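Local coordinates for period circadian protein homolog 2 (Mus musculus, PDB 3GDI), which acts in the mammalian circadian clock as a transcription regulator, whose tandem PAS domains probably mediate its pairing with itself and other clock proteins, at residues Thr169-Asn174 with Ser260-Arg265; Thr236-Tyr241 with Pro272-Val277; Ser153-Pro158 with Val185-Tyr190. One frame throughout, in Å; residues are numbered along the deposited sequence.

Interaction 1: residues Thr169-Asn174 with Ser260-Arg265; sequences TTHTPN and SFIIGR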
ATOM      1  N   THR A 169      -6.449 -12.375  -2.131  1.00 46.93           N
ATOM      2  CA  THR A 169      -5.199 -11.684  -2.373  1.00 43.56           C
ATOM      3  C   THR A 169      -5.422 -10.754  -3.554  1.00 43.80           C
ATOM      4  O   THR A 169      -6.228 -11.041  -4.448  1.00 40.95           O
ATOM      5  CB  THR A 169      -4.080 -12.651  -2.743  1.00 44.67           C
ATOM      6  OG1 THR A 169      -4.452 -13.367  -3.925  1.00 46.88           O
ATOM      7  CG2 THR A 169      -3.815 -13.627  -1.618  1.00 43.28           C
ATOM      8  N   THR A 170      -4.705  -9.636  -3.546  1.00 42.67           N
ATOM      9  CA  THR A 170      -4.791  -8.655  -4.618  1.00 41.83           C
ATOM     10  C   THR A 170      -3.373  -8.328  -5.065  1.00 41.13           C
ATOM     11  O   THR A 170      -2.479  -8.230  -4.242  1.00 45.60           O
ATOM     12  CB  THR A 170      -5.453  -7.358  -4.126  1.00 41.21           C
ATOM     13  OG1 THR A 170      -6.763  -7.654  -3.636  1.00 43.23           O
ATOM     14  CG2 THR A 170      -5.564  -6.337  -5.261  1.00 39.64           C
ATOM     15  N   HIS A 171      -3.150  -8.197  -6.361  1.00 40.08           N
ATOM     16  CA  HIS A 171      -1.830  -7.823  -6.825  1.00 39.87           C
ATOM     17  C   HIS A 171      -1.857  -6.920  -8.055  1.00 40.55           C
ATOM     18  O   HIS A 171      -2.813  -6.922  -8.830  1.00 42.55           O
ATOM     19  CB  HIS A 171      -0.910  -9.049  -7.031  1.00 39.01           C
ATOM     20  CG  HIS A 171      -1.335 -10.014  -8.100  1.00 39.55           C
ATOM     21  ND1 HIS A 171      -2.092 -11.137  -7.833  1.00 38.12           N
ATOM     22  CD2 HIS A 171      -0.977 -10.107  -9.402  1.00 38.89           C
ATOM     23  CE1 HIS A 171      -2.174 -11.884  -8.918  1.00 36.52           C
ATOM     24  NE2 HIS A 171      -1.504 -11.283  -9.886  1.00 39.16           N
ATOM     25  N   THR A 172      -0.826  -6.096  -8.187  1.00 38.97           N
ATOM     26  CA  THR A 172      -0.716  -5.179  -9.305  1.00 36.80           C
ATOM     27  C   THR A 172      -0.176  -5.920 -10.523  1.00 36.55           C
ATOM     28  O   THR A 172       0.272  -7.063 -10.426  1.00 36.96           O
ATOM     29  CB  THR A 172       0.205  -3.975  -8.947  1.00 36.60           C
ATOM     30  OG1 THR A 172       1.275  -4.418  -8.103  1.00 38.04           O
ATOM     31  CG2 THR A 172      -0.578  -2.893  -8.230  1.00 32.76           C
ATOM     32  N   PRO A 173      -0.215  -5.281 -11.694  1.00 36.54           N
ATOM     33  CA  PRO A 173       0.289  -5.966 -12.884  1.00 35.35           C
ATOM     34  C   PRO A 173       1.733  -6.432 -12.771  1.00 36.71           C
ATOM     35  O   PRO A 173       2.086  -7.462 -13.335  1.00 38.56           O
ATOM     36  CB  PRO A 173       0.083  -4.928 -13.982  1.00 36.42           C
ATOM     37  CG  PRO A 173      -1.144  -4.189 -13.510  1.00 33.34           C
ATOM     38  CD  PRO A 173      -0.816  -3.984 -12.050  1.00 34.36           C
ATOM     39  N   ASN A 174       2.567  -5.691 -12.036  1.00 39.62           N
ATOM     40  CA  ASN A 174       3.978  -6.074 -11.866  1.00 39.29           C
ATOM     41  C   ASN A 174       4.086  -7.323 -10.988  1.00 40.37           C
ATOM     42  O   ASN A 174       5.186  -7.765 -10.645  1.00 40.68           O
ATOM     43  CB  ASN A 174       4.804  -4.932 -11.243  1.00 35.81           C
ATOM     44  CG  ASN A 174       4.348  -4.583  -9.845  1.00 37.23           C
ATOM     45  OD1 ASN A 174       3.429  -5.202  -9.315  1.00 42.10           O
ATOM     46  ND2 ASN A 174       4.978  -3.592  -9.244  1.00 32.62           N
ATOM     47  N   SER A 260      -5.796  -2.862 -13.591  1.00 38.51           N
ATOM     48  CA  SER A 260      -5.134  -2.183 -12.476  1.00 37.18           C
ATOM     49  C   SER A 260      -4.771  -3.151 -11.339  1.00 38.64           C
ATOM     50  O   SER A 260      -3.750  -2.966 -10.672  1.00 39.32           O
ATOM     51  CB  SER A 260      -6.020  -1.081 -11.908  1.00 38.94           C
ATOM     52  OG  SER A 260      -6.321  -0.102 -12.877  1.00 41.96           O
ATOM     53  N   PHE A 261      -5.612  -4.160 -11.108  1.00 35.64           N
ATOM     54  CA  PHE A 261      -5.369  -5.157 -10.065  1.00 35.59           C
ATOM     55  C   PHE A 261      -5.862  -6.535 -10.502  1.00 36.23           C
ATOM     56  O   PHE A 261      -6.760  -6.649 -11.324  1.00 35.60           O
ATOM     57  CB  PHE A 261      -6.134  -4.843  -8.773  1.00 35.79           C
ATOM     58  CG  PHE A 261      -5.855  -3.502  -8.194  1.00 35.14           C
ATOM     59  CD1 PHE A 261      -6.680  -2.423  -8.485  1.00 32.52           C
ATOM     60  CD2 PHE A 261      -4.786  -3.323  -7.315  1.00 36.11           C
ATOM     61  CE1 PHE A 261      -6.455  -1.185  -7.912  1.00 35.35           C
ATOM     62  CE2 PHE A 261      -4.545  -2.082  -6.728  1.00 34.83           C
ATOM     63  CZ  PHE A 261      -5.378  -1.009  -7.024  1.00 34.26           C
ATOM     64  N   ILE A 262      -5.283  -7.576  -9.916  1.00 37.04           N
ATOM     65  CA  ILE A 262      -5.697  -8.949 -10.177  1.00 37.74           C
ATOM     66  C   ILE A 262      -6.151  -9.396  -8.799  1.00 39.77           C
ATOM     67  O   ILE A 262      -5.383  -9.266  -7.850  1.00 40.93           O
ATOM     68  CB  ILE A 262      -4.519  -9.847 -10.569  1.00 39.55           C
ATOM     69  CG1 ILE A 262      -3.830  -9.313 -11.833  1.00 38.59           C
ATOM     70  CG2 ILE A 262      -5.014 -11.277 -10.761  1.00 37.33           C
ATOM     71  CD1 ILE A 262      -4.589  -9.608 -13.114  1.00 41.06           C
ATOM     72  N   ILE A 263      -7.380  -9.893  -8.667  1.00 40.19           N
ATOM     73  CA  ILE A 263      -7.874 -10.352  -7.371  1.00 40.15           C
ATOM     74  C   ILE A 263      -8.183 -11.829  -7.374  1.00 40.67           C
ATOM     75  O   ILE A 263      -8.785 -12.340  -8.315  1.00 42.37           O
ATOM     76  CB  ILE A 263      -9.146  -9.636  -6.951  1.00 41.36           C
ATOM     77  CG1 ILE A 263     -10.105  -9.560  -8.135  1.00 43.83           C
ATOM     78  CG2 ILE A 263      -8.810  -8.279  -6.408  1.00 47.75           C
ATOM     79  CD1 ILE A 263     -11.382  -8.790  -7.848  1.00 44.91           C
ATOM     80  N   GLY A 264      -7.778 -12.514  -6.311  1.00 40.03           N
ATOM     81  CA  GLY A 264      -8.031 -13.935  -6.214  1.00 37.23           C
ATOM     82  C   GLY A 264      -8.751 -14.269  -4.924  1.00 39.24           C
ATOM     83  O   GLY A 264      -8.483 -13.684  -3.877  1.00 38.43           O
ATOM     84  N   ARG A 265      -9.690 -15.204  -5.001  1.00 40.64           N
ATOM     85  CA  ARG A 265     -10.438 -15.631  -3.829  1.00 41.11           C
ATOM     86  C   ARG A 265     -10.075 -17.083  -3.667  1.00 40.45           C
ATOM     87  O   ARG A 265     -10.475 -17.915  -4.471  1.00 41.44           O
ATOM     88  CB  ARG A 265     -11.936 -15.503  -4.061  1.00 42.10           C
ATOM     89  CG  ARG A 265     -12.735 -15.840  -2.827  1.00 44.56           C
ATOM     90  CD  ARG A 265     -14.194 -15.765  -3.097  1.00 46.48           C
ATOM     91  NE  ARG A 265     -14.944 -15.521  -1.875  1.00 50.54           N
ATOM     92  CZ  ARG A 265     -15.551 -16.468  -1.172  1.00 52.04           C
ATOM     93  NH1 ARG A 265     -15.489 -17.732  -1.577  1.00 49.60           N
ATOM     94  NH2 ARG A 265     -16.227 -16.145  -0.073  1.00 51.53           N
TER
HETATM   95  O   HOH W   1      -4.156 -11.874  -6.062  1.00 35.78           O
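Thr169 to His171 pair with Ile262 to Gly264 as antiparallel neighbours in the five-stranded sheet of a PAS fold. They belong to the first and last strands of this domain, which lie side by side in the 2-1-5-4-3 order. Four backbone hydrogen bonds hold them. Thr169 N gives to Gly264 O, and Gly264 N returns to Thr169 O. His171 N gives to Ile262 O, and Ile262 N gives to His171 O. Thr170 and Ile263 sit between as a non-hydrogen-bonded pair. Ser260 and Phe261 form a classic beta bulge against Phe251.

The packing differs on the two faces. On one, Ile262 CB lies over a face of the His171 ring, 3.5 Å from the ring centroid and 17° off its normal, a CH-pi contact. CB is offset toward the rim, with His171 NE2 its nearest ring atom at 3.4 Å. Ile262 CG2 meets His171 CE1, also at 3.4 Å. On the other face, Thr170 OG1 touches Ile263 CG2 at 3.5 Å. Thr170 CG2 is anti to its backbone N and comes within 3.7 Å of Phe261 CD2. The Phe261 ring also stacks on Phe261 of the second subunit, so this face meets the dimer partner.

The polar atoms of His171 are shared out. NE2 bonds to His216 of helix 209-221, while ND1 bonds to a water. An alanine at His171 would probably leave Ile262 without its ring cover and both His216 and the water short of a partner. That water lies 2.8 Å from His171 ND1 and 2.6 Å from Thr169 OG1.

Interaction 2: residues Thr236-Tyr241 with Pro272-Val277; sequences TRNGEY and PLNEDV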
ATOM      1  N   THR A 236       3.330 -21.510   2.918  1.00 49.97           N
ATOM      2  CA  THR A 236       2.957 -20.820   4.139  1.00 51.54           C
ATOM      3  C   THR A 236       4.211 -20.392   4.897  1.00 53.03           C
ATOM      4  O   THR A 236       5.337 -20.660   4.469  1.00 51.04           O
ATOM      5  CB  THR A 236       2.087 -21.707   5.056  1.00 50.85           C
ATOM      6  OG1 THR A 236       2.901 -22.705   5.681  1.00 50.33           O
ATOM      7  CG2 THR A 236       0.993 -22.392   4.248  1.00 49.56           C
ATOM      8  N   ARG A 237       3.994 -19.732   6.031  1.00 54.79           N
ATOM      9  CA  ARG A 237       5.068 -19.222   6.871  1.00 56.44           C
ATOM     10  C   ARG A 237       6.020 -20.317   7.345  1.00 55.87           C
ATOM     11  O   ARG A 237       7.214 -20.079   7.466  1.00 54.34           O
ATOM     12  CB  ARG A 237       4.460 -18.497   8.080  1.00 60.48           C
ATOM     13  CG  ARG A 237       5.445 -17.764   8.987  1.00 64.74           C
ATOM     14  CD  ARG A 237       6.101 -16.605   8.262  1.00 70.31           C
ATOM     15  NE  ARG A 237       6.569 -15.555   9.168  1.00 75.80           N
ATOM     16  CZ  ARG A 237       7.429 -15.738  10.170  1.00 78.42           C
ATOM     17  NH1 ARG A 237       7.931 -16.942  10.419  1.00 79.42           N
ATOM     18  NH2 ARG A 237       7.794 -14.706  10.923  1.00 77.80           N
ATOM     19  N   ASN A 238       5.496 -21.512   7.608  1.00 55.88           N
ATOM     20  CA  ASN A 238       6.332 -22.608   8.085  1.00 55.15           C
ATOM     21  C   ASN A 238       6.994 -23.422   6.972  1.00 55.54           C
ATOM     22  O   ASN A 238       7.498 -24.521   7.211  1.00 55.75           O
ATOM     23  CB  ASN A 238       5.524 -23.528   9.021  1.00 56.26           C
ATOM     24  CG  ASN A 238       4.489 -24.390   8.288  1.00 57.43           C
ATOM     25  OD1 ASN A 238       3.570 -24.927   8.908  1.00 56.17           O
ATOM     26  ND2 ASN A 238       4.646 -24.535   6.979  1.00 57.28           N
ATOM     27  N   GLY A 239       6.993 -22.883   5.754  1.00 54.54           N
ATOM     28  CA  GLY A 239       7.636 -23.572   4.644  1.00 53.14           C
ATOM     29  C   GLY A 239       6.816 -24.682   4.018  1.00 52.27           C
ATOM     30  O   GLY A 239       7.213 -25.278   3.017  1.00 51.31           O
ATOM     31  N   GLU A 240       5.659 -24.951   4.603  1.00 51.77           N
ATOM     32  CA  GLU A 240       4.779 -25.996   4.111  1.00 52.11           C
ATOM     33  C   GLU A 240       3.785 -25.391   3.133  1.00 51.27           C
ATOM     34  O   GLU A 240       3.377 -24.240   3.288  1.00 51.41           O
ATOM     35  CB  GLU A 240       4.018 -26.609   5.280  1.00 55.15           C
ATOM     36  CG  GLU A 240       3.826 -28.089   5.201  1.00 59.18           C
ATOM     37  CD  GLU A 240       4.427 -28.780   6.397  1.00 62.79           C
ATOM     38  OE1 GLU A 240       5.673 -28.794   6.507  1.00 65.49           O
ATOM     39  OE2 GLU A 240       3.660 -29.296   7.237  1.00 63.87           O
ATOM     40  N   TYR A 241       3.386 -26.183   2.142  1.00 50.10           N
ATOM     41  CA  TYR A 241       2.433 -25.757   1.125  1.00 47.57           C
ATOM     42  C   TYR A 241       1.004 -26.198   1.418  1.00 46.39           C
ATOM     43  O   TYR A 241       0.786 -27.280   1.946  1.00 47.26           O
ATOM     44  CB  TYR A 241       2.821 -26.345  -0.224  1.00 46.92           C
ATOM     45  CG  TYR A 241       4.022 -25.707  -0.854  1.00 49.09           C
ATOM     46  CD1 TYR A 241       3.914 -24.487  -1.521  1.00 47.91           C
ATOM     47  CD2 TYR A 241       5.276 -26.309  -0.767  1.00 48.79           C
ATOM     48  CE1 TYR A 241       5.030 -23.878  -2.083  1.00 48.37           C
ATOM     49  CE2 TYR A 241       6.399 -25.704  -1.327  1.00 48.90           C
ATOM     50  CZ  TYR A 241       6.266 -24.492  -1.981  1.00 48.78           C
ATOM     51  OH  TYR A 241       7.372 -23.899  -2.543  1.00 51.25           O
ATOM     52  N   PRO A 272      -1.748 -27.568   5.585  1.00 53.49           N
ATOM     53  CA  PRO A 272      -0.370 -28.057   5.698  1.00 56.00           C
ATOM     54  C   PRO A 272      -0.239 -29.316   6.560  1.00 59.16           C
ATOM     55  O   PRO A 272      -1.182 -29.711   7.248  1.00 60.24           O
ATOM     56  CB  PRO A 272       0.359 -26.864   6.307  1.00 54.85           C
ATOM     57  CG  PRO A 272      -0.661 -26.334   7.268  1.00 54.03           C
ATOM     58  CD  PRO A 272      -1.962 -26.400   6.465  1.00 54.37           C
ATOM     59  N   LEU A 273       0.935 -29.939   6.525  1.00 61.14           N
ATOM     60  CA  LEU A 273       1.173 -31.144   7.306  1.00 63.83           C
ATOM     61  C   LEU A 273       1.328 -30.776   8.781  1.00 65.57           C
ATOM     62  O   LEU A 273       0.900 -31.523   9.656  1.00 65.82           O
ATOM     63  CB  LEU A 273       2.427 -31.857   6.798  1.00 65.63           C
ATOM     64  CG  LEU A 273       2.574 -33.341   7.143  1.00 66.34           C
ATOM     65  CD1 LEU A 273       1.339 -34.092   6.650  1.00 65.97           C
ATOM     66  CD2 LEU A 273       3.844 -33.903   6.504  1.00 63.61           C
ATOM     67  N   ASN A 274       1.945 -29.624   9.044  1.00 68.32           N
ATOM     68  CA  ASN A 274       2.148 -29.117  10.404  1.00 69.13           C
ATOM     69  C   ASN A 274       1.103 -28.034  10.642  1.00 70.21           C
ATOM     70  O   ASN A 274       1.124 -26.989   9.991  1.00 70.48           O
ATOM     71  CB  ASN A 274       3.539 -28.504  10.555  1.00 71.02           C
ATOM     72  CG  ASN A 274       3.749 -27.854  11.922  1.00 74.76           C
ATOM     73  OD1 ASN A 274       4.679 -27.068  12.113  1.00 74.81           O
ATOM     74  ND2 ASN A 274       2.885 -28.190  12.880  1.00 76.63           N
ATOM     75  N   GLU A 275       0.207 -28.285  11.591  1.00 70.02           N
ATOM     76  CA  GLU A 275      -0.882 -27.372  11.909  1.00 69.77           C
ATOM     77  C   GLU A 275      -0.538 -25.972  12.404  1.00 68.75           C
ATOM     78  O   GLU A 275      -1.342 -25.057  12.239  1.00 68.38           O
ATOM     79  CB  GLU A 275      -1.833 -28.039  12.903  1.00 71.91           C
ATOM     80  CG  GLU A 275      -2.466 -29.303  12.360  1.00 75.87           C
ATOM     81  CD  GLU A 275      -3.397 -29.971  13.353  1.00 78.94           C
ATOM     82  OE1 GLU A 275      -2.970 -30.217  14.507  1.00 79.78           O
ATOM     83  OE2 GLU A 275      -4.555 -30.252  12.973  1.00 80.04           O
ATOM     84  N   ASP A 276       0.622 -25.787  13.025  1.00 68.68           N
ATOM     85  CA  ASP A 276       0.980 -24.446  13.494  1.00 68.41           C
ATOM     86  C   ASP A 276       1.610 -23.723  12.315  1.00 67.09           C
ATOM     87  O   ASP A 276       2.803 -23.874  12.034  1.00 67.16           O
ATOM     88  CB  ASP A 276       1.977 -24.495  14.649  1.00 69.68           C
ATOM     89  CG  ASP A 276       2.172 -23.138  15.295  1.00 72.25           C
ATOM     90  OD1 ASP A 276       2.168 -22.124  14.561  1.00 72.59           O
ATOM     91  OD2 ASP A 276       2.335 -23.080  16.533  1.00 74.09           O
ATOM     92  N   VAL A 277       0.799 -22.932  11.627  1.00 64.50           N
ATOM     93  CA  VAL A 277       1.258 -22.224  10.451  1.00 62.31           C
ATOM     94  C   VAL A 277       2.142 -21.006  10.750  1.00 63.30           C
ATOM     95  O   VAL A 277       2.774 -20.451   9.849  1.00 63.42           O
ATOM     96  CB  VAL A 277       0.047 -21.829   9.591  1.00 59.55           C
ATOM     97  CG1 VAL A 277      -0.700 -20.674  10.227  1.00 56.71           C
ATOM     98  CG2 VAL A 277       0.494 -21.526   8.190  1.00 59.98           C
TER
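Val277 CG2 is anti to its own backbone N, and it meets Thr236 CB at 3.5 Å. The two side chains cross at about a right angle. Thr236 OG1 stands between backbone N and carbonyl carbon (chi1 74°), which sets it to bond to Glu240 O. Glu240 CB and CG rest on Pro272 CB, each 3.8 Å from it. The bend at chi2 (122°) then turns Glu240 CD towards the backbone of Leu273.

Thr236 to Gly239 form a type I beta turn within the hairpin that joins strands 227-235 and 241-252. The hairpin end is closed at Glu240 O. This oxygen accepts from Thr236 N at 2.8 Å and from Thr236 OG1 at 2.9 Å. The two donors reach it from opposite faces of its plane. Gly239 N also bonds to Thr236 O.

The segment 272-277 is a loop that follows the last strand of the PAS sheet and wraps round this hairpin end. Val277 O lies 3.1 Å from Arg237 CB. Asn238 faces the loop near Asn274 and Asp276. Pro272 also touches Ile242 and Tyr155. Asp276 OD1 accepts from Phe278 N.

The carboxylate of Glu240 lies at Asn274 N, but that bond is modelled too short and its details are doubtful. The secure hydrogen bonds of Thr236 lie within the turn. The hairpin end thus holds its own shape, and the loop rests on it largely by packing of Val277 on Thr236 and Pro272 on Glu240.

Interaction 3: residues Ser153-Pro158 with Val185-Tyr190; sequences SGYEAP and VPLLGY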
ATOM      1  N   SER A 153      -3.697 -20.475  14.556  1.00 61.18           N
ATOM      2  CA  SER A 153      -3.644 -21.155  13.280  1.00 59.20           C
ATOM      3  C   SER A 153      -4.996 -21.802  13.024  1.00 59.42           C
ATOM      4  O   SER A 153      -5.487 -22.566  13.851  1.00 60.39           O
ATOM      5  CB  SER A 153      -2.568 -22.227  13.316  1.00 57.77           C
ATOM      6  OG  SER A 153      -2.713 -23.096  12.215  1.00 59.04           O
ATOM      7  N   GLY A 154      -5.603 -21.497  11.882  1.00 58.55           N
ATOM      8  CA  GLY A 154      -6.899 -22.074  11.566  1.00 58.98           C
ATOM      9  C   GLY A 154      -6.880 -23.576  11.329  1.00 58.13           C
ATOM     10  O   GLY A 154      -7.916 -24.170  11.035  1.00 59.05           O
ATOM     11  N   TYR A 155      -5.711 -24.196  11.455  1.00 57.97           N
ATOM     12  CA  TYR A 155      -5.588 -25.634  11.247  1.00 59.46           C
ATOM     13  C   TYR A 155      -5.465 -26.394  12.568  1.00 61.57           C
ATOM     14  O   TYR A 155      -5.098 -27.570  12.585  1.00 61.48           O
ATOM     15  CB  TYR A 155      -4.377 -25.948  10.361  1.00 56.46           C
ATOM     16  CG  TYR A 155      -4.372 -25.197   9.054  1.00 54.98           C
ATOM     17  CD1 TYR A 155      -3.503 -24.123   8.844  1.00 53.98           C
ATOM     18  CD2 TYR A 155      -5.260 -25.533   8.036  1.00 54.29           C
ATOM     19  CE1 TYR A 155      -3.526 -23.405   7.649  1.00 52.97           C
ATOM     20  CE2 TYR A 155      -5.292 -24.817   6.838  1.00 52.77           C
ATOM     21  CZ  TYR A 155      -4.424 -23.759   6.654  1.00 50.53           C
ATOM     22  OH  TYR A 155      -4.461 -23.059   5.477  1.00 50.77           O
ATOM     23  N   GLU A 156      -5.767 -25.724  13.676  1.00 63.30           N
ATOM     24  CA  GLU A 156      -5.691 -26.370  14.981  1.00 65.58           C
ATOM     25  C   GLU A 156      -6.817 -25.903  15.909  1.00 67.63           C
ATOM     26  O   GLU A 156      -7.159 -24.721  15.950  1.00 68.94           O
ATOM     27  CB  GLU A 156      -4.322 -26.111  15.620  1.00 64.03           C
ATOM     28  CG  GLU A 156      -4.090 -24.687  16.083  1.00 64.45           C
ATOM     29  CD  GLU A 156      -2.672 -24.458  16.564  1.00 65.45           C
ATOM     30  OE1 GLU A 156      -2.412 -23.392  17.165  1.00 67.96           O
ATOM     31  OE2 GLU A 156      -1.812 -25.337  16.337  1.00 64.94           O
ATOM     32  N   ALA A 157      -7.397 -26.852  16.639  1.00 69.20           N
ATOM     33  CA  ALA A 157      -8.489 -26.582  17.570  1.00 71.44           C
ATOM     34  C   ALA A 157      -8.413 -25.187  18.175  1.00 72.05           C
ATOM     35  O   ALA A 157      -7.438 -24.855  18.847  1.00 72.61           O
ATOM     36  CB  ALA A 157      -8.483 -27.624  18.684  1.00 71.85           C
ATOM     37  N   PRO A 158      -9.439 -24.350  17.944  1.00 73.01           N
ATOM     38  CA  PRO A 158     -10.650 -24.618  17.151  1.00 73.62           C
ATOM     39  C   PRO A 158     -10.360 -24.516  15.651  1.00 73.40           C
ATOM     40  O   PRO A 158     -10.100 -23.424  15.136  1.00 72.85           O
ATOM     41  CB  PRO A 158     -11.620 -23.524  17.609  1.00 73.56           C
ATOM     42  CG  PRO A 158     -11.083 -23.098  18.959  1.00 74.15           C
ATOM     43  CD  PRO A 158      -9.602 -23.112  18.723  1.00 73.76           C
ATOM     44  N   VAL A 185      -4.233 -14.398   7.317  1.00 46.52           N
ATOM     45  CA  VAL A 185      -3.248 -14.563   8.377  1.00 45.91           C
ATOM     46  C   VAL A 185      -3.360 -15.931   9.048  1.00 45.49           C
ATOM     47  O   VAL A 185      -2.378 -16.662   9.150  1.00 44.81           O
ATOM     48  CB  VAL A 185      -3.361 -13.448   9.436  1.00 46.96           C
ATOM     49  CG1 VAL A 185      -2.331 -13.674  10.517  1.00 48.70           C
ATOM     50  CG2 VAL A 185      -3.135 -12.080   8.791  1.00 45.09           C
ATOM     51  N   PRO A 186      -4.563 -16.305   9.503  1.00 45.86           N
ATOM     52  CA  PRO A 186      -4.718 -17.611  10.152  1.00 46.76           C
ATOM     53  C   PRO A 186      -4.505 -18.806   9.211  1.00 47.18           C
ATOM     54  O   PRO A 186      -4.195 -19.910   9.660  1.00 48.17           O
ATOM     55  CB  PRO A 186      -6.151 -17.561  10.693  1.00 45.79           C
ATOM     56  CG  PRO A 186      -6.370 -16.111  10.926  1.00 45.13           C
ATOM     57  CD  PRO A 186      -5.771 -15.487   9.696  1.00 45.91           C
ATOM     58  N   LEU A 187      -4.667 -18.605   7.910  1.00 46.89           N
ATOM     59  CA  LEU A 187      -4.493 -19.726   6.987  1.00 46.04           C
ATOM     60  C   LEU A 187      -3.102 -19.808   6.360  1.00 45.76           C
ATOM     61  O   LEU A 187      -2.755 -20.821   5.758  1.00 45.82           O
ATOM     62  CB  LEU A 187      -5.558 -19.666   5.883  1.00 43.62           C
ATOM     63  CG  LEU A 187      -7.023 -19.809   6.318  1.00 43.08           C
ATOM     64  CD1 LEU A 187      -7.933 -19.430   5.175  1.00 41.33           C
ATOM     65  CD2 LEU A 187      -7.297 -21.229   6.769  1.00 38.56           C
ATOM     66  N   LEU A 188      -2.297 -18.756   6.514  1.00 45.19           N
ATOM     67  CA  LEU A 188      -0.962 -18.746   5.921  1.00 42.86           C
ATOM     68  C   LEU A 188       0.196 -18.637   6.897  1.00 41.79           C
ATOM     69  O   LEU A 188       1.274 -19.153   6.635  1.00 42.42           O
ATOM     70  CB  LEU A 188      -0.854 -17.612   4.901  1.00 41.01           C
ATOM     71  CG  LEU A 188      -1.771 -17.697   3.684  1.00 40.74           C
ATOM     72  CD1 LEU A 188      -1.436 -16.545   2.769  1.00 40.24           C
ATOM     73  CD2 LEU A 188      -1.598 -19.034   2.963  1.00 36.80           C
ATOM     74  N   GLY A 189      -0.015 -17.965   8.018  1.00 42.56           N
ATOM     75  CA  GLY A 189       1.068 -17.812   8.974  1.00 44.45           C
ATOM     76  C   GLY A 189       1.773 -16.469   8.833  1.00 45.53           C
ATOM     77  O   GLY A 189       2.476 -16.029   9.750  1.00 45.90           O
ATOM     78  N   TYR A 190       1.592 -15.814   7.687  1.00 42.95           N
ATOM     79  CA  TYR A 190       2.209 -14.512   7.470  1.00 42.33           C
ATOM     80  C   TYR A 190       1.270 -13.411   7.912  1.00 40.94           C
ATOM     81  O   TYR A 190       0.057 -13.593   7.913  1.00 40.10           O
ATOM     82  CB  TYR A 190       2.493 -14.258   5.988  1.00 42.04           C
ATOM     83  CG  TYR A 190       3.448 -15.199   5.312  1.00 40.84           C
ATOM     84  CD1 TYR A 190       2.984 -16.163   4.416  1.00 40.44           C
ATOM     85  CD2 TYR A 190       4.821 -15.087   5.512  1.00 40.23           C
ATOM     86  CE1 TYR A 190       3.870 -16.986   3.727  1.00 43.69           C
ATOM     87  CE2 TYR A 190       5.719 -15.907   4.832  1.00 41.12           C
ATOM     88  CZ  TYR A 190       5.240 -16.849   3.941  1.00 45.00           C
ATOM     89  OH  TYR A 190       6.130 -17.639   3.244  1.00 48.83           O
TER
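Tyr155 OH donates to Leu187 O at 2.8 Å. The oxygen lies at the edge of the tyrosine ring, near its plane. The hydroxyl comes in the plane of the carbonyl, onto a lone pair. A second bond runs from Gly154 N to Pro186 O at 3.1 Å. It is straight at the hydrogen (168°), but the donor stands above the carbonyl plane. Two successive carbonyls near the end of a short helix thus have partners on 153-158.

Within that segment, Ser153 to Glu156 make a type I beta turn. Ser153 OG accepts from Tyr155 N in an ST turn and also bonds to Glu275 O. The segment belongs to the linker between the two PAS domains, after strand 142-150 and before strand 166-171. Helix 184-188 follows the second strand of the second PAS domain.

Apolar packing lies beside these bonds. Leu187 crosses the tyrosine at about a right angle, with CD2 3.8 Å from Tyr155 CZ. Leu187 CB and CD2 each lie 3.6 Å from Tyr155 OH. Farther out, Tyr155 also touches Pro272, Ile242 and Val268, and Leu187 shares Val268.

Interactions 2 and 3 are neighbours, with centres 9 Å apart. They touch directly. Arg237 N, in the hairpin of interaction 2, probably bonds to Leu188 O in interaction 3, at 2.8 Å. Glu275 O of 272-277 meets Ser153 OG of 153-158. The linker, the helix 184-188, the hairpin end and the loop 272-277 therefore form one cluster at one end of the second PAS domain. Interaction 1 lies apart in the sheet. Its centre is 24 Å from that of interaction 2 and 23 Å from that of interaction 3. Its nearest atoms are about 11 Å from interaction 2 and about 6 Å from interaction 3. Of the three, interaction 1 alone meets the second subunit.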